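Local coordinates for protein beta-N-acetylglucosaminidase (Thermotoga maritima, PDB 3WO8) that probably hydrolyses terminal non-reducing N-acetyl-D-hexosamine residues from N-acetyl-beta-D-hexosaminides, as a member of glycoside hydrolase family 3, at residues 159-163 with 164-168; 104-107 with 108-112. All blocks are in the same frame, centred on the assembly; numbering follows the deposited sequence.

Interaction 1. Residues 159-163 with 164-168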
ATOM      1  N   GLU B 159      18.355  11.433  -6.366  1.00 48.22           N
ATOM      2  CA  GLU B 159      19.227  10.252  -6.300  1.00 52.46           C
ATOM      3  C   GLU B 159      18.446   9.039  -5.813  1.00 49.42           C
ATOM      4  O   GLU B 159      18.490   7.970  -6.443  1.00 39.43           O
ATOM      5  CB  GLU B 159      20.408  10.488  -5.349  1.00 62.15           C
ATOM      6  CG  GLU B 159      21.485  11.441  -5.879  1.00 70.09           C
ATOM      7  CD  GLU B 159      22.382  12.039  -4.791  1.00 76.66           C
ATOM      8  OE1 GLU B 159      22.386  11.522  -3.644  1.00 80.17           O
ATOM      9  OE2 GLU B 159      23.077  13.043  -5.087  1.00 78.50           O
ATOM     10  N   GLY B 160      17.727   9.229  -4.695  1.00 44.48           N
ATOM     11  CA  GLY B 160      16.874   8.176  -4.120  1.00 43.32           C
ATOM     12  C   GLY B 160      15.915   7.569  -5.137  1.00 43.59           C
ATOM     13  O   GLY B 160      15.894   6.350  -5.362  1.00 45.47           O
ATOM     14  N   TYR B 161      15.146   8.425  -5.796  1.00 40.46           N
ATOM     15  CA  TYR B 161      14.156   7.946  -6.734  1.00 38.52           C
ATOM     16  C   TYR B 161      14.822   7.214  -7.895  1.00 37.47           C
ATOM     17  O   TYR B 161      14.286   6.249  -8.429  1.00 38.48           O
ATOM     18  CB  TYR B 161      13.320   9.105  -7.282  1.00 39.89           C
ATOM     19  CG  TYR B 161      12.269   9.694  -6.356  1.00 39.58           C
ATOM     20  CD1 TYR B 161      11.133   8.971  -5.996  1.00 36.86           C
ATOM     21  CD2 TYR B 161      12.387  11.002  -5.866  1.00 42.54           C
ATOM     22  CE1 TYR B 161      10.164   9.525  -5.148  1.00 37.18           C
ATOM     23  CE2 TYR B 161      11.424  11.556  -5.006  1.00 40.21           C
ATOM     24  CZ  TYR B 161      10.313  10.813  -4.652  1.00 36.16           C
ATOM     25  OH  TYR B 161       9.337  11.355  -3.841  1.00 32.11           O
ATOM     26  N   LEU B 162      15.968   7.687  -8.341  1.00 39.23           N
ATOM     27  CA  LEU B 162      16.613   6.994  -9.470  1.00 42.23           C
ATOM     28  C   LEU B 162      17.167   5.656  -9.019  1.00 39.84           C
ATOM     29  O   LEU B 162      17.083   4.676  -9.761  1.00 36.93           O
ATOM     30  CB  LEU B 162      17.736   7.812 -10.085  1.00 44.72           C
ATOM     31  CG  LEU B 162      17.266   9.094 -10.750  1.00 49.35           C
ATOM     32  CD1 LEU B 162      18.195  10.258 -10.406  1.00 49.18           C
ATOM     33  CD2 LEU B 162      17.148   8.872 -12.261  1.00 49.72           C
ATOM     34  N   GLU B 163      17.727   5.616  -7.805  1.00 39.18           N
ATOM     35  CA  GLU B 163      18.304   4.388  -7.300  1.00 40.15           C
ATOM     36  C   GLU B 163      17.159   3.385  -7.289  1.00 39.54           C
ATOM     37  O   GLU B 163      17.337   2.258  -7.713  1.00 34.66           O
ATOM     38  CB  GLU B 163      18.892   4.575  -5.886  1.00 51.52           C
ATOM     39  CG  GLU B 163      20.237   3.890  -5.588  1.00 64.71           C
ATOM     40  CD  GLU B 163      20.322   2.430  -6.046  1.00 76.67           C
ATOM     41  OE1 GLU B 163      19.954   1.526  -5.251  1.00 77.78           O
ATOM     42  OE2 GLU B 163      20.780   2.188  -7.197  1.00 80.10           O
ATOM     43  N   GLY B 164      15.971   3.825  -6.845  1.00 40.71           N
ATOM     44  CA  GLY B 164      14.790   2.940  -6.705  1.00 39.59           C
ATOM     45  C   GLY B 164      14.168   2.465  -8.012  1.00 39.03           C
ATOM     46  O   GLY B 164      13.539   1.397  -8.088  1.00 38.42           O
ATOM     47  N   GLY B 165      14.305   3.253  -9.067  1.00 38.71           N
ATOM     48  CA  GLY B 165      13.772   2.822 -10.353  1.00 37.16           C
ATOM     49  C   GLY B 165      12.878   3.810 -11.046  1.00 38.29           C
ATOM     50  O   GLY B 165      12.323   3.483 -12.092  1.00 41.87           O
ATOM     51  N   VAL B 166      12.736   5.016 -10.513  1.00 37.93           N
ATOM     52  CA  VAL B 166      11.915   6.002 -11.194  1.00 38.95           C
ATOM     53  C   VAL B 166      12.661   7.296 -11.485  1.00 37.94           C
ATOM     54  O   VAL B 166      13.466   7.776 -10.686  1.00 31.74           O
ATOM     55  CB  VAL B 166      10.595   6.312 -10.430  1.00 38.80           C
ATOM     56  CG1 VAL B 166       9.849   5.020 -10.151  1.00 38.73           C
ATOM     57  CG2 VAL B 166      10.869   7.067  -9.129  1.00 39.73           C
ATOM     58  N   ILE B 167      12.304   7.871 -12.630  1.00 40.36           N
ATOM     59  CA  ILE B 167      12.828   9.150 -13.041  1.00 40.66           C
ATOM     60  C   ILE B 167      12.002  10.201 -12.353  1.00 38.80           C
ATOM     61  O   ILE B 167      10.759  10.196 -12.469  1.00 37.39           O
ATOM     62  CB  ILE B 167      12.671   9.369 -14.538  1.00 47.96           C
ATOM     63  CG1 ILE B 167      13.324   8.222 -15.311  1.00 51.10           C
ATOM     64  CG2 ILE B 167      13.315  10.685 -14.950  1.00 45.45           C
ATOM     65  CD1 ILE B 167      12.777   8.084 -16.708  1.00 49.12           C
ATOM     66  N   PRO B 168      12.669  11.113 -11.635  1.00 33.15           N
ATOM     67  CA  PRO B 168      11.933  12.146 -10.960  1.00 33.33           C
ATOM     68  C   PRO B 168      11.733  13.312 -11.845  1.00 37.73           C
ATOM     69  O   PRO B 168      12.332  13.421 -12.910  1.00 37.24           O
ATOM     70  CB  PRO B 168      12.845  12.549  -9.813  1.00 35.38           C
ATOM     71  CG  PRO B 168      14.219  12.341 -10.386  1.00 38.06           C
ATOM     72  CD  PRO B 168      14.099  11.170 -11.353  1.00 33.55           C
TER

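Interaction 2. Residues 104-107 with 108-112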
ATOM      1  N   TYR B 104      17.003  10.835   0.914  1.00 41.87           N
ATOM      2  CA  TYR B 104      17.513   9.853  -0.032  1.00 40.52           C
ATOM      3  C   TYR B 104      16.819   8.497   0.242  1.00 40.29           C
ATOM      4  O   TYR B 104      16.351   7.809  -0.679  1.00 36.21           O
ATOM      5  CB  TYR B 104      19.053   9.712   0.075  1.00 39.22           C
ATOM      6  CG  TYR B 104      19.594   8.549  -0.745  1.00 39.54           C
ATOM      7  CD1 TYR B 104      19.794   8.677  -2.117  1.00 40.37           C
ATOM      8  CD2 TYR B 104      19.853   7.300  -0.157  1.00 40.55           C
ATOM      9  CE1 TYR B 104      20.250   7.606  -2.889  1.00 42.49           C
ATOM     10  CE2 TYR B 104      20.300   6.211  -0.918  1.00 39.97           C
ATOM     11  CZ  TYR B 104      20.504   6.368  -2.281  1.00 44.19           C
ATOM     12  OH  TYR B 104      20.973   5.312  -3.052  1.00 46.27           O
ATOM     13  N   ARG B 105      16.788   8.146   1.527  1.00 38.72           N
ATOM     14  CA  ARG B 105      16.285   6.864   2.014  1.00 39.06           C
ATOM     15  C   ARG B 105      14.828   6.676   1.645  1.00 39.76           C
ATOM     16  O   ARG B 105      14.468   5.644   1.074  1.00 39.48           O
ATOM     17  CB  ARG B 105      16.435   6.808   3.542  1.00 42.36           C
ATOM     18  CG  ARG B 105      17.055   5.524   4.039  1.00 45.87           C
ATOM     19  CD  ARG B 105      16.114   4.582   4.774  1.00 43.25           C
ATOM     20  NE  ARG B 105      16.437   4.503   6.202  1.00 42.54           N
ATOM     21  CZ  ARG B 105      16.114   3.478   6.992  1.00 45.53           C
ATOM     22  NH1 ARG B 105      16.433   3.518   8.268  1.00 47.95           N
ATOM     23  NH2 ARG B 105      15.441   2.425   6.532  1.00 47.03           N
ATOM     24  N   TYR B 106      14.004   7.682   1.975  1.00 36.96           N
ATOM     25  CA  TYR B 106      12.571   7.653   1.672  1.00 39.53           C
ATOM     26  C   TYR B 106      12.350   7.521   0.165  1.00 43.39           C
ATOM     27  O   TYR B 106      11.667   6.575  -0.305  1.00 40.57           O
ATOM     28  CB  TYR B 106      11.876   8.916   2.164  1.00 40.04           C
ATOM     29  CG  TYR B 106      10.508   9.082   1.550  1.00 41.27           C
ATOM     30  CD1 TYR B 106       9.430   8.284   1.961  1.00 44.56           C
ATOM     31  CD2 TYR B 106      10.292  10.010   0.551  1.00 42.03           C
ATOM     32  CE1 TYR B 106       8.172   8.405   1.377  1.00 45.10           C
ATOM     33  CE2 TYR B 106       9.047  10.135  -0.044  1.00 45.11           C
ATOM     34  CZ  TYR B 106       7.985   9.337   0.353  1.00 45.19           C
ATOM     35  OH  TYR B 106       6.757   9.511  -0.276  1.00 41.01           O
ATOM     36  N   SER B 107      12.968   8.461  -0.567  1.00 40.50           N
ATOM     37  CA  SER B 107      12.865   8.516  -2.010  1.00 39.68           C
ATOM     38  C   SER B 107      13.177   7.196  -2.620  1.00 38.00           C
ATOM     39  O   SER B 107      12.488   6.782  -3.548  1.00 40.10           O
ATOM     40  CB  SER B 107      13.773   9.585  -2.576  1.00 37.64           C
ATOM     41  OG  SER B 107      13.500  10.810  -1.920  1.00 40.26           O
ATOM     42  N   ARG B 108      14.172   6.505  -2.080  1.00 38.77           N
ATOM     43  CA  ARG B 108      14.546   5.196  -2.603  1.00 42.14           C
ATOM     44  C   ARG B 108      13.460   4.139  -2.340  1.00 41.57           C
ATOM     45  O   ARG B 108      13.087   3.351  -3.264  1.00 36.33           O
ATOM     46  CB  ARG B 108      15.861   4.755  -1.990  1.00 51.33           C
ATOM     47  CG  ARG B 108      16.484   3.506  -2.618  1.00 58.07           C
ATOM     48  CD  ARG B 108      17.628   3.014  -1.733  1.00 69.88           C
ATOM     49  NE  ARG B 108      18.242   1.763  -2.192  1.00 80.74           N
ATOM     50  CZ  ARG B 108      19.520   1.403  -1.983  1.00 93.55           C
ATOM     51  NH1 ARG B 108      19.953   0.238  -2.454  1.00 95.86           N
ATOM     52  NH2 ARG B 108      20.382   2.189  -1.320  1.00 89.26           N
ATOM     53  N   VAL B 109      12.934   4.109  -1.113  1.00 36.08           N
ATOM     54  CA  VAL B 109      11.900   3.116  -0.862  1.00 38.62           C
ATOM     55  C   VAL B 109      10.671   3.465  -1.677  1.00 35.58           C
ATOM     56  O   VAL B 109       9.995   2.571  -2.216  1.00 38.06           O
ATOM     57  CB  VAL B 109      11.519   2.863   0.638  1.00 41.24           C
ATOM     58  CG1 VAL B 109      12.610   3.265   1.617  1.00 41.65           C
ATOM     59  CG2 VAL B 109      10.214   3.511   1.022  1.00 40.24           C
ATOM     60  N   ALA B 110      10.368   4.756  -1.770  1.00 31.69           N
ATOM     61  CA  ALA B 110       9.218   5.194  -2.579  1.00 31.03           C
ATOM     62  C   ALA B 110       9.411   4.821  -4.028  1.00 30.95           C
ATOM     63  O   ALA B 110       8.536   4.229  -4.666  1.00 30.73           O
ATOM     64  CB  ALA B 110       9.046   6.679  -2.466  1.00 32.49           C
ATOM     65  N   GLY B 111      10.593   5.139  -4.541  1.00 30.47           N
ATOM     66  CA  GLY B 111      10.976   4.734  -5.885  1.00 31.13           C
ATOM     67  C   GLY B 111      10.875   3.228  -6.138  1.00 33.50           C
ATOM     68  O   GLY B 111      10.349   2.792  -7.188  1.00 33.39           O
ATOM     69  N   LYS B 112      11.402   2.435  -5.209  1.00 31.40           N
ATOM     70  CA  LYS B 112      11.474   1.010  -5.436  1.00 35.36           C
ATOM     71  C   LYS B 112      10.041   0.443  -5.471  1.00 31.85           C
ATOM     72  O   LYS B 112       9.683  -0.371  -6.307  1.00 30.53           O
ATOM     73  CB  LYS B 112      12.374   0.346  -4.376  1.00 40.49           C
ATOM     74  CG  LYS B 112      12.757  -1.092  -4.697  1.00 51.65           C
ATOM     75  CD  LYS B 112      13.862  -1.216  -5.763  1.00 66.54           C
ATOM     76  CE  LYS B 112      14.134  -2.659  -6.213  1.00 74.54           C
ATOM     77  NZ  LYS B 112      12.917  -3.329  -6.763  1.00 78.23           N
TER

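Interaction 1. Residues 159-163 with 164-168
Gly160 O takes the N-H of Gly164 at 2.9 Å, a regular i to i+4 bond near the end of helix 147-164. One residue on, Tyr161 O accepts twice: Val166 N lies 2.9 Å from Tyr161 O in a fairly straight bond, while Gly165 N reaches the same oxygen from the opposite face of the carbonyl plane in a more bent one. The Tyr161 side chain, its CG beside the backbone N and anti to the carbonyl carbon (chi1 -75°), brings CD1 to 3.7 Å from Val166 CG2, the two side chains crossing obliquely; farther round the ring, CD2 approaches Pro168 CB. The ring also packs on Val122 of the neighbouring barrel strand. Gly165 N also makes a weak bond to Leu162 O, at 3.2 Å. The Leu162 side chain bends back over the chain after the turn, CG lying 3.8 Å from Pro168 CD, the two side chains crossing at about a right angle. An alanine here would lack CG and both methyls, and would probably open a gap beside Pro168 CD. Glu163 reaches toward Arg108 on helix 100-117. Gly165 has a positive phi of 128°, at which a CB would jam against the preceding carbonyl oxygen. With the Val166-to-Tyr161 and Gly165-to-Leu162 bonds, it forms a Schellman motif, here turning a helix of the TIM barrel into the following parallel strand, 167-173.

Interaction 2. Residues 104-107 with 108-112
Ala110 CB sits over one face of the Tyr106 ring, 4.3 Å from its centroid and displaced toward the rim on the hydroxyl side, where CZ is its nearest atom: a CH-pi contact one helical turn long. Tyr106 has CG anti to the backbone N (chi1 165°), which lays the ring alongside the helix within reach of that methyl. Two residues earlier in each case, on another side of the helix, Arg108 runs extended from CG to NE and carries NH2 to the edge of the Tyr104 ring, near the ring plane. NH2 is 3.6 Å from Tyr104 OH, with ring and guanidinium planes steeply inclined at 77°. Val109 CG1 comes 3.1 Å from Arg105 O, a tight contact with chi1 (-22°) off the staggered value, so possibly strained or imperfectly placed.

Behind these side chains, four successive i to i+4 bonds fix the spacing. The straightest joins Ala110 N to Tyr106 O at 2.7 Å, and Gly111 N to Ser107 O is equally short. Ser107 OG turns back to bond Thr103 O, so its hydroxyl is satisfied within the same helix.

Farther out, Arg108 has Glu163 as its charged partner, and Tyr106 packs on Val86 and His75. Across the dimer interface, Arg105 makes a cation-pi contact with Phe335 of the second subunit, and Val109 packs on Ile116 of that subunit. The helix thus divides its chemistry by side: a charged pair that probably steadies the Arg108 guanidinium beside Tyr104, apolar contact around Tyr106, and mixed cation-pi and aliphatic contact with the partner chain.

Overall arrangement
Along the chain, interaction 2 comes first, midway along helix 100-117, and interaction 1 follows at the C-terminal end of helix 147-164, where it leads into strand 167-173. Their centres are only about 7 Å apart, because the two helices pack side by side on the outside of the TIM-barrel domain. They touch directly: Glu163 OE1 of interaction 1 lies 3.1 Å from Arg108 NH1 of interaction 2 in a salt bridge, and Tyr104 packs on Gly160 and Glu163. Strand 121-122, which follows the first helix, is next to strand 167-173 in the parallel sheet. Helix 100-117, through interaction 2, reaches the second subunit, while interaction 1 stays within its own chain.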